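Local structure of putative Glycosidase (3R67) at residues Pro122-Thr127 with Arg152-Trp157; Ser181-Leu186 with Ala194-Lys199; Pro251-Asp256 with Glu326-His331. The protein is a putative glycosidase of uncertain function, built as a five-bladed beta-propeller. All blocks are in the same frame, centred on the assembly; numbering follows the deposited sequence. Where two conformers were deposited one is given.

Contact 1 (Pro122-Thr127 with Arg152-Trp157)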
loop_
_atom_site.group_PDB
_atom_site.type_symbol
_atom_site.label_atom_id
_atom_site.label_comp_id
_atom_site.label_asym_id
_atom_site.label_seq_id
_atom_site.Cartn_x
_atom_site.Cartn_y
_atom_site.Cartn_z
ATOM N N PRO A 122 -2.741 2.055 3.919
ATOM C CA PRO A 122 -3.243 0.681 4.080
ATOM C C PRO A 122 -3.104 -0.178 2.816
ATOM O O PRO A 122 -3.072 0.339 1.709
ATOM C CB PRO A 122 -4.725 0.902 4.385
ATOM C CG PRO A 122 -5.073 2.161 3.594
ATOM C CD PRO A 122 -3.837 3.010 3.615
ATOM N N ARG A 123 -3.047 -1.497 3.004
ATOM C CA ARG A 123 -3.133 -2.537 1.981
ATOM C C ARG A 123 -4.161 -3.506 2.448
ATOM O O ARG A 123 -4.082 -3.941 3.600
ATOM C CB ARG A 123 -1.812 -3.244 1.641
ATOM C CG ARG A 123 -0.833 -2.513 0.761
ATOM C CD ARG A 123 0.077 -1.658 1.575
ATOM N NE ARG A 123 1.195 -1.138 0.789
ATOM C CZ ARG A 123 1.854 -0.047 1.133
ATOM N NH1 ARG A 123 1.484 0.648 2.192
ATOM N NH2 ARG A 123 2.855 0.390 0.389
ATOM N N VAL A 124 -5.137 -3.833 1.603
ATOM C CA VAL A 124 -6.189 -4.750 2.012
ATOM C C VAL A 124 -6.221 -5.961 1.047
ATOM O O VAL A 124 -6.030 -5.839 -0.161
ATOM C CB VAL A 124 -7.586 -4.032 2.103
ATOM C CG1 VAL A 124 -8.721 -5.026 2.375
ATOM C CG2 VAL A 124 -7.581 -2.955 3.188
ATOM N N ALA A 125 -6.427 -7.127 1.622
ATOM C CA ALA A 125 -6.652 -8.391 0.922
ATOM C C ALA A 125 -7.733 -9.140 1.668
ATOM O O ALA A 125 -7.991 -8.824 2.832
ATOM C CB ALA A 125 -5.369 -9.195 0.808
ATOM N N VAL A 126 -8.388 -10.088 1.021
ATOM C CA VAL A 126 -9.464 -10.804 1.695
ATOM C C VAL A 126 -9.169 -12.321 1.668
ATOM O O VAL A 126 -8.598 -12.849 0.703
ATOM C CB VAL A 126 -10.854 -10.461 1.052
ATOM C CG1 VAL A 126 -10.989 -10.986 -0.388
ATOM C CG2 VAL A 126 -12.009 -10.947 1.924
ATOM N N THR A 127 -9.584 -13.012 2.729
ATOM C CA THR A 127 -9.507 -14.468 2.795
ATOM C C THR A 127 -10.636 -15.074 1.963
ATOM O O THR A 127 -11.622 -14.372 1.669
ATOM C CB THR A 127 -9.580 -14.964 4.250
ATOM O OG1 THR A 127 -10.902 -14.766 4.761
ATOM C CG2 THR A 127 -8.538 -14.329 5.143
ATOM N N ARG A 152 -15.327 -7.510 8.129
ATOM C CA ARG A 152 -16.133 -8.308 7.206
ATOM C C ARG A 152 -16.976 -7.404 6.298
ATOM O O ARG A 152 -17.548 -7.883 5.317
ATOM C CB ARG A 152 -17.048 -9.302 7.939
ATOM C CG ARG A 152 -16.323 -10.481 8.557
ATOM C CD ARG A 152 -17.286 -11.617 8.865
ATOM N NE ARG A 152 -17.956 -12.118 7.657
ATOM C CZ ARG A 152 -17.456 -13.046 6.845
ATOM N NH1 ARG A 152 -16.271 -13.587 7.092
ATOM N NH2 ARG A 152 -18.136 -13.433 5.775
ATOM N N ASP A 153 -17.057 -6.090 6.615
ATOM C CA ASP A 153 -17.872 -5.145 5.837
ATOM C C ASP A 153 -17.092 -3.862 5.439
ATOM O O ASP A 153 -17.657 -3.011 4.763
ATOM C CB ASP A 153 -19.145 -4.745 6.641
ATOM C CG ASP A 153 -18.939 -4.075 8.001
ATOM O OD1 ASP A 153 -17.813 -3.552 8.259
ATOM O OD2 ASP A 153 -19.902 -4.047 8.794
ATOM N N LEU A 154 -15.827 -3.721 5.883
ATOM C CA LEU A 154 -14.899 -2.605 5.618
ATOM C C LEU A 154 -15.320 -1.300 6.340
ATOM O O LEU A 154 -14.689 -0.257 6.125
ATOM C CB LEU A 154 -14.756 -2.321 4.108
ATOM C CG LEU A 154 -14.286 -3.453 3.200
ATOM C CD1 LEU A 154 -14.391 -3.025 1.773
ATOM C CD2 LEU A 154 -12.870 -3.853 3.522
ATOM N N GLN A 155 -16.348 -1.366 7.208
ATOM C CA GLN A 155 -16.847 -0.240 8.030
ATOM C C GLN A 155 -16.414 -0.393 9.476
ATOM O O GLN A 155 -15.910 0.548 10.085
ATOM C CB GLN A 155 -18.382 -0.160 7.986
ATOM C CG GLN A 155 -19.025 -0.086 6.626
ATOM C CD GLN A 155 -19.186 1.293 6.071
ATOM O OE1 GLN A 155 -19.557 2.247 6.770
ATOM N NE2 GLN A 155 -19.282 1.351 4.772
ATOM N N ILE A 156 -16.679 -1.599 10.039
ATOM C CA ILE A 156 -16.390 -1.974 11.418
ATOM C C ILE A 156 -15.084 -2.740 11.425
ATOM O O ILE A 156 -15.029 -3.865 10.930
ATOM C CB ILE A 156 -17.559 -2.785 12.075
ATOM C CG1 ILE A 156 -18.965 -2.141 11.853
ATOM C CG2 ILE A 156 -17.292 -3.073 13.553
ATOM C CD1 ILE A 156 -19.193 -0.703 12.352
ATOM N N TRP A 157 -14.029 -2.122 11.976
ATOM C CA TRP A 157 -12.697 -2.720 12.029
ATOM C C TRP A 157 -12.268 -3.095 13.446
ATOM O O TRP A 157 -12.513 -2.356 14.402
ATOM C CB TRP A 157 -11.658 -1.762 11.445
ATOM C CG TRP A 157 -11.820 -1.536 9.969
ATOM C CD1 TRP A 157 -12.571 -0.571 9.366
ATOM C CD2 TRP A 157 -11.220 -2.304 8.911
ATOM N NE1 TRP A 157 -12.471 -0.681 7.996
ATOM C CE2 TRP A 157 -11.668 -1.753 7.690
ATOM C CE3 TRP A 157 -10.340 -3.406 8.875
ATOM C CZ2 TRP A 157 -11.287 -2.283 6.447
ATOM C CZ3 TRP A 157 -9.994 -3.953 7.650
ATOM C CH2 TRP A 157 -10.451 -3.390 6.450
#
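Val124 meets Leu154 and Trp157 with one methyl each. Its CG1 lies 4.5 Å from Leu154 CD2, and its CG2 comes within 4.4 Å of Trp157 CH2, approaching the far corner of the indole obliquely. With CG1 anti to the backbone N (chi1 173°), that methyl is directed at Leu154 and CG2 at the indole. No hydrogen bond crosses between the segments. The touch is apolar and light, with the backbones well apart: Val124 CA and Leu154 CA, the nearest pair of alpha carbons, are 9.7 Å from each other.

On the loop side, Leu154 and Trp157 are set up by polar bonds within 152-157. Asp153 OD1 accepts from two backbone amides. Ile156 N, 2.9 Å from Asp153 OD1, comes in almost straight (175°) along the syn lone pair, while Gln155 N, 2.8 Å from the same oxygen, meets it from 41° above the carboxylate plane. This makes an Asx turn extended to an Asx motif, and it fixes the turn from Asp153 to Ile156. The indole is tied back weakly as well, with Trp157 NE1 2.9 Å from Leu154 O. Ser151 OG completes the brace by bonding to Leu154 N, Asp153 N and Ile156 O.

In the propeller, 122-127 belongs to strand 118-126, the first of an antiparallel four-stranded blade, and 152-157 joins that blade's third strand, 144-151, to its last, 158-162. The loop's apolar side chains therefore reach back over one face of their own sheet, where Leu154 touches Tyr132 and Trp157 touches Met134, both of strand 132-139. Phe103 meets the indole edge-to-face, and Ala55 and Tyr59 of strand 50-59, in the preceding blade, close against Val124 and Leu154 respectively.

Contact 2 (Ser181-Leu186 with Ala194-Lys199)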
loop_
_atom_site.group_PDB
_atom_site.type_symbol
_atom_site.label_atom_id
_atom_site.label_comp_id
_atom_site.label_asym_id
_atom_site.label_seq_id
_atom_site.Cartn_x
_atom_site.Cartn_y
_atom_site.Cartn_z
ATOM N N SER A 181 2.806 -6.262 1.678
ATOM C CA SER A 181 2.173 -6.897 0.541
ATOM C C SER A 181 1.931 -8.385 0.806
ATOM O O SER A 181 2.851 -9.182 0.645
ATOM C CB SER A 181 3.034 -6.721 -0.703
ATOM O OG SER A 181 3.170 -5.341 -0.989
ATOM N N ILE A 182 0.696 -8.751 1.215
ATOM C CA ILE A 182 0.308 -10.157 1.451
ATOM C C ILE A 182 0.262 -10.884 0.103
ATOM O O ILE A 182 -0.163 -10.281 -0.866
ATOM C CB ILE A 182 -1.056 -10.272 2.221
ATOM C CG1 ILE A 182 -0.859 -9.897 3.697
ATOM C CG2 ILE A 182 -1.644 -11.708 2.145
ATOM C CD1 ILE A 182 -2.162 -10.049 4.616
ATOM N N VAL A 183 0.645 -12.186 0.064
ATOM C CA VAL A 183 0.583 -13.001 -1.153
ATOM C C VAL A 183 -0.886 -13.460 -1.356
ATOM O O VAL A 183 -1.505 -14.053 -0.472
ATOM C CB VAL A 183 1.573 -14.193 -1.162
ATOM C CG1 VAL A 183 1.410 -15.024 -2.428
ATOM C CG2 VAL A 183 3.014 -13.704 -1.046
ATOM N N THR A 184 -1.420 -13.148 -2.523
ATOM C CA THR A 184 -2.777 -13.479 -2.946
ATOM C C THR A 184 -2.745 -14.297 -4.229
ATOM O O THR A 184 -1.731 -14.334 -4.925
ATOM C CB THR A 184 -3.651 -12.196 -3.158
ATOM O OG1 THR A 184 -3.170 -11.447 -4.279
ATOM C CG2 THR A 184 -3.773 -11.335 -1.928
ATOM N N LYS A 185 -3.879 -14.906 -4.572
ATOM C CA LYS A 185 -4.015 -15.671 -5.809
ATOM C C LYS A 185 -5.442 -15.568 -6.295
ATOM O O LYS A 185 -6.333 -15.261 -5.501
ATOM C CB LYS A 185 -3.597 -17.161 -5.630
ATOM C CG LYS A 185 -4.513 -17.988 -4.724
ATOM C CD LYS A 185 -4.036 -19.412 -4.611
ATOM C CE LYS A 185 -4.938 -20.221 -3.722
ATOM N NZ LYS A 185 -4.469 -21.627 -3.594
ATOM N N LEU A 186 -5.667 -15.863 -7.582
ATOM C CA LEU A 186 -7.019 -15.926 -8.118
ATOM C C LEU A 186 -7.568 -17.334 -7.962
ATOM O O LEU A 186 -6.916 -18.311 -8.330
ATOM C CB LEU A 186 -7.123 -15.489 -9.596
ATOM C CG LEU A 186 -6.828 -14.043 -9.967
ATOM C CD1 LEU A 186 -7.057 -13.833 -11.463
ATOM C CD2 LEU A 186 -7.727 -13.072 -9.192
ATOM N N ALA A 194 -3.543 -16.269 -0.259
ATOM C CA ALA A 194 -3.006 -17.601 -0.565
ATOM C C ALA A 194 -2.243 -18.217 0.623
ATOM O O ALA A 194 -1.521 -17.525 1.341
ATOM C CB ALA A 194 -2.075 -17.522 -1.767
ATOM N N LYS A 195 -2.360 -19.530 0.766
ATOM C CA LYS A 195 -1.673 -20.313 1.775
ATOM C C LYS A 195 -0.663 -21.192 1.060
ATOM O O LYS A 195 -1.041 -21.937 0.155
ATOM C CB LYS A 195 -2.694 -21.114 2.598
ATOM C CG LYS A 195 -2.256 -21.441 4.016
ATOM C CD LYS A 195 -3.464 -21.835 4.851
ATOM C CE LYS A 195 -3.134 -21.973 6.311
ATOM N NZ LYS A 195 -4.355 -22.220 7.123
ATOM N N ILE A 196 0.627 -21.017 1.376
ATOM C CA ILE A 196 1.759 -21.764 0.800
ATOM C C ILE A 196 2.486 -22.448 1.948
ATOM O O ILE A 196 2.823 -21.777 2.935
ATOM C CB ILE A 196 2.701 -20.829 -0.037
ATOM C CG1 ILE A 196 1.929 -20.115 -1.174
ATOM C CG2 ILE A 196 3.932 -21.582 -0.577
ATOM C CD1 ILE A 196 2.689 -18.956 -1.862
ATOM N N ASP A 197 2.697 -23.780 1.837
ATOM C CA ASP A 197 3.381 -24.630 2.826
ATOM C C ASP A 197 2.718 -24.463 4.233
ATOM O O ASP A 197 3.430 -24.366 5.235
ATOM C CB ASP A 197 4.897 -24.278 2.866
ATOM C CG ASP A 197 5.866 -25.369 3.322
ATOM O OD1 ASP A 197 5.393 -26.449 3.770
ATOM O OD2 ASP A 197 7.096 -25.164 3.184
ATOM N N GLY A 198 1.383 -24.404 4.266
ATOM C CA GLY A 198 0.595 -24.264 5.490
ATOM C C GLY A 198 0.689 -22.924 6.203
ATOM O O GLY A 198 0.226 -22.807 7.341
ATOM N N LYS A 199 1.278 -21.905 5.554
ATOM C CA LYS A 199 1.461 -20.551 6.089
ATOM C C LYS A 199 0.925 -19.466 5.161
ATOM O O LYS A 199 0.761 -19.682 3.954
ATOM C CB LYS A 199 2.971 -20.269 6.302
ATOM C CG LYS A 199 3.714 -21.131 7.300
ATOM C CD LYS A 199 5.213 -20.820 7.165
ATOM C CE LYS A 199 6.120 -21.626 8.062
ATOM N NZ LYS A 199 6.096 -23.078 7.737
HETATM O O HOH W 1 -0.371 -15.361 2.094
HETATM O O HOH W 2 -4.445 -20.869 -0.430
#
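Ala194 packs its methyl group against Lys185 within a beta hairpin, strands 180-187 and 190-196, of one propeller blade. Lys185 has CG between the backbone N and the carbonyl carbon (chi1 67°), and from there its extended chain carries CG and CD alongside the methyl, each 3.9 Å from Ala194 CB.

One backbone bond crosses the pair: Ala194 N donates to Val183 O over 3.0 Å, nearly straight at 167°, but tilted 23° from the carbonyl plane. Farther along, Val183 CG1 touches Ile196 CD1 at 4.2 Å, the two side chains crossing at about a right angle.

Further out, the hairpin continues through the backbone pairing of Lys185 with Val192, while beyond Ala194 the partner strand splays off and is only weakly bonded. It ends in a type I' turn from Ile196 to Lys199, closed by Ile196 N to Lys199 O at 2.9 Å and by the return bond from Lys199 N to Ile196 O. Asp197 and Gly198, the two central residues, both have positive phi, as a type I' turn requires. Strand 199-204 comes back to pair with 180-187, Val183 with Trp201, and Met254 and Ile259 pack against Val183 from the next blade.

Water fills in where the strands diverge. One molecule is 2.6 Å from Ala194 O and 3.1 Å from Val183 O; another accepts from Lys195 N at 2.8 Å and takes a weak bond from Lys185 NZ.

Contact 3 (Pro251-Asp256 with Glu326-His331). With EDO (1,2-ethanediol), chain K.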
loop_
_atom_site.group_PDB
_atom_site.type_symbol
_atom_site.label_atom_id
_atom_site.label_comp_id
_atom_site.label_asym_id
_atom_site.label_seq_id
_atom_site.Cartn_x
_atom_site.Cartn_y
_atom_site.Cartn_z
ATOM N N PRO A 251 -0.937 -5.767 -2.469
ATOM C CA PRO A 251 -0.681 -7.187 -2.215
ATOM C C PRO A 251 -0.033 -7.896 -3.416
ATOM O O PRO A 251 -0.314 -7.554 -4.574
ATOM C CB PRO A 251 -2.092 -7.738 -1.960
ATOM C CG PRO A 251 -2.806 -6.595 -1.348
ATOM C CD PRO A 251 -2.342 -5.421 -2.158
ATOM N N ALA A 252 0.851 -8.879 -3.135
ATOM C CA ALA A 252 1.495 -9.681 -4.176
ATOM C C ALA A 252 0.460 -10.606 -4.799
ATOM O O ALA A 252 -0.520 -10.962 -4.128
ATOM C CB ALA A 252 2.666 -10.468 -3.609
ATOM N N ILE A 253 0.639 -10.949 -6.087
ATOM C CA ILE A 253 -0.310 -11.807 -6.801
ATOM C C ILE A 253 0.434 -12.976 -7.448
ATOM O O ILE A 253 1.432 -12.780 -8.145
ATOM C CB ILE A 253 -1.147 -10.991 -7.872
ATOM C CG1 ILE A 253 -2.183 -11.859 -8.646
ATOM C CG2 ILE A 253 -0.279 -10.161 -8.828
ATOM C CD1 ILE A 253 -3.451 -12.316 -7.838
HETATM N N MSE A 254 -0.056 -14.199 -7.200
HETATM C CA MSE A 254 0.491 -15.411 -7.813
HETATM C C MSE A 254 0.054 -15.483 -9.267
HETATM O O MSE A 254 -1.135 -15.348 -9.560
HETATM C CB MSE A 254 0.061 -16.675 -7.053
HETATM C CG MSE A 254 0.613 -16.761 -5.641
HETATM SE SE MSE A 254 0.090 -18.405 -4.700
HETATM C CE MSE A 254 0.977 -19.712 -5.886
ATOM N N THR A 255 1.020 -15.654 -10.176
ATOM C CA THR A 255 0.779 -15.729 -11.621
ATOM C C THR A 255 1.262 -17.089 -12.123
ATOM O O THR A 255 1.846 -17.850 -11.348
ATOM C CB THR A 255 1.460 -14.564 -12.366
ATOM O OG1 THR A 255 2.872 -14.796 -12.432
ATOM C CG2 THR A 255 1.119 -13.181 -11.784
ATOM N N ASP A 256 1.059 -17.384 -13.422
ATOM C CA ASP A 256 1.517 -18.635 -14.032
ATOM C C ASP A 256 3.075 -18.725 -14.029
ATOM O O ASP A 256 3.606 -19.833 -14.117
ATOM C CB ASP A 256 0.970 -18.774 -15.480
ATOM C CG ASP A 256 1.294 -17.626 -16.436
ATOM O OD1 ASP A 256 1.328 -16.457 -15.980
ATOM O OD2 ASP A 256 1.405 -17.882 -17.661
ATOM N N GLU A 326 -0.451 1.001 -4.505
ATOM C CA GLU A 326 -0.782 0.418 -3.213
ATOM C C GLU A 326 -2.086 -0.429 -3.218
ATOM O O GLU A 326 -2.286 -1.234 -2.302
ATOM C CB GLU A 326 -0.932 1.595 -2.247
ATOM C CG GLU A 326 -0.981 1.229 -0.778
ATOM C CD GLU A 326 -0.933 2.441 0.121
ATOM O OE1 GLU A 326 -0.116 3.352 -0.123
ATOM O OE2 GLU A 326 -1.662 2.442 1.124
ATOM N N GLY A 327 -2.942 -0.246 -4.218
ATOM C CA GLY A 327 -4.170 -1.017 -4.379
ATOM C C GLY A 327 -4.195 -1.713 -5.727
ATOM O O GLY A 327 -3.781 -1.130 -6.723
ATOM N N LEU A 328 -4.659 -2.962 -5.780
ATOM C CA LEU A 328 -4.746 -3.762 -7.024
ATOM C C LEU A 328 -5.947 -4.701 -6.958
ATOM O O LEU A 328 -6.050 -5.501 -6.019
ATOM C CB LEU A 328 -3.444 -4.566 -7.257
ATOM C CG LEU A 328 -3.303 -5.362 -8.594
ATOM C CD1 LEU A 328 -3.459 -4.470 -9.815
ATOM C CD2 LEU A 328 -1.973 -6.117 -8.667
ATOM N N VAL A 329 -6.879 -4.578 -7.925
ATOM C CA VAL A 329 -8.075 -5.423 -7.928
ATOM C C VAL A 329 -8.308 -5.974 -9.331
ATOM O O VAL A 329 -7.949 -5.344 -10.321
ATOM C CB VAL A 329 -9.368 -4.704 -7.391
ATOM C CG1 VAL A 329 -9.183 -4.221 -5.953
ATOM C CG2 VAL A 329 -9.826 -3.549 -8.287
ATOM N N PHE A 330 -8.934 -7.160 -9.398
ATOM C CA PHE A 330 -9.340 -7.794 -10.642
ATOM C C PHE A 330 -10.845 -7.675 -10.716
ATOM O O PHE A 330 -11.556 -8.213 -9.871
ATOM C CB PHE A 330 -8.831 -9.244 -10.724
ATOM C CG PHE A 330 -9.132 -9.929 -12.031
ATOM C CD1 PHE A 330 -8.566 -9.478 -13.218
ATOM C CD2 PHE A 330 -9.934 -11.063 -12.069
ATOM C CE1 PHE A 330 -8.813 -10.148 -14.427
ATOM C CE2 PHE A 330 -10.161 -11.742 -13.265
ATOM C CZ PHE A 330 -9.617 -11.274 -14.441
ATOM N N HIS A 331 -11.320 -6.860 -11.652
ATOM C CA HIS A 331 -12.738 -6.512 -11.745
ATOM C C HIS A 331 -13.164 -6.444 -13.191
ATOM O O HIS A 331 -12.535 -5.762 -13.997
ATOM C CB HIS A 331 -12.963 -5.161 -11.033
ATOM C CG HIS A 331 -14.390 -4.753 -10.915
ATOM N ND1 HIS A 331 -15.241 -5.338 -9.982
ATOM C CD2 HIS A 331 -15.056 -3.769 -11.555
ATOM C CE1 HIS A 331 -16.404 -4.724 -10.121
ATOM N NE2 HIS A 331 -16.348 -3.781 -11.063
HETATM C C1 EDO K . -7.322 -6.882 -3.024
HETATM O O1 EDO K . -8.299 -7.797 -2.529
HETATM C C2 EDO K . -5.959 -7.556 -3.140
HETATM O O2 EDO K . -5.088 -6.732 -3.934
#
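This is a buried, mainly apolar contact between two neighbouring blades of the beta-propeller, made by the first strand of each: 251-256 on strand 245-255 and 326-331 on strand 323-331. No hydrogen bond runs directly from one segment to the other, and the segments meet by loose van der Waals touches.

Ile253 and Leu328 point toward each other's segments, and the touch is made by Ile253 CG2 against Leu328 CD2 at 4.4 Å. Leu328 has CG anti to the backbone N (chi1 -174°), which carries its branched end out from the strand to the isoleucine. Trp335, on strand 334-341, packs against both side chains. Nearer the start of both segments, the CD of Pro251 comes 4.2 Å from Glu326 O. That carbonyl belongs to a classic beta bulge in which Glu326 and Gly327 both face Tyr338 of the adjoining strand.

A 1,2-ethanediol molecule, probably from the crystallisation liquor, lies between the strands. It also hydrogen-bonds to Thr57 OG1, so it touches a third blade. Its O2 donates to Leu328 O over 2.6 Å, and the same O2 rests on the proline ring, 3.5 Å from Pro251 CG.

All three contacts are largely buried and each draws on the first strand of a blade, but they join different things. Contact 1 folds a loop back onto its own blade, contact 2 lies within a hairpin, and contact 3 crosses from blade to blade. Contact 1 is apolar and contact 3 mainly so; neither has a hydrogen bond across its segments. Contact 2, farther from the chain's centre, adds a backbone bond and waters. Contacts 2 and 3 share a sheet, in which strands 180-187 and 245-255 run parallel side by side and Thr184 OG1 bonds to Ala252 O. Contact 1 touches both: Ala125 packs on Thr184, and 122-127 also packs on Pro251 and Glu326.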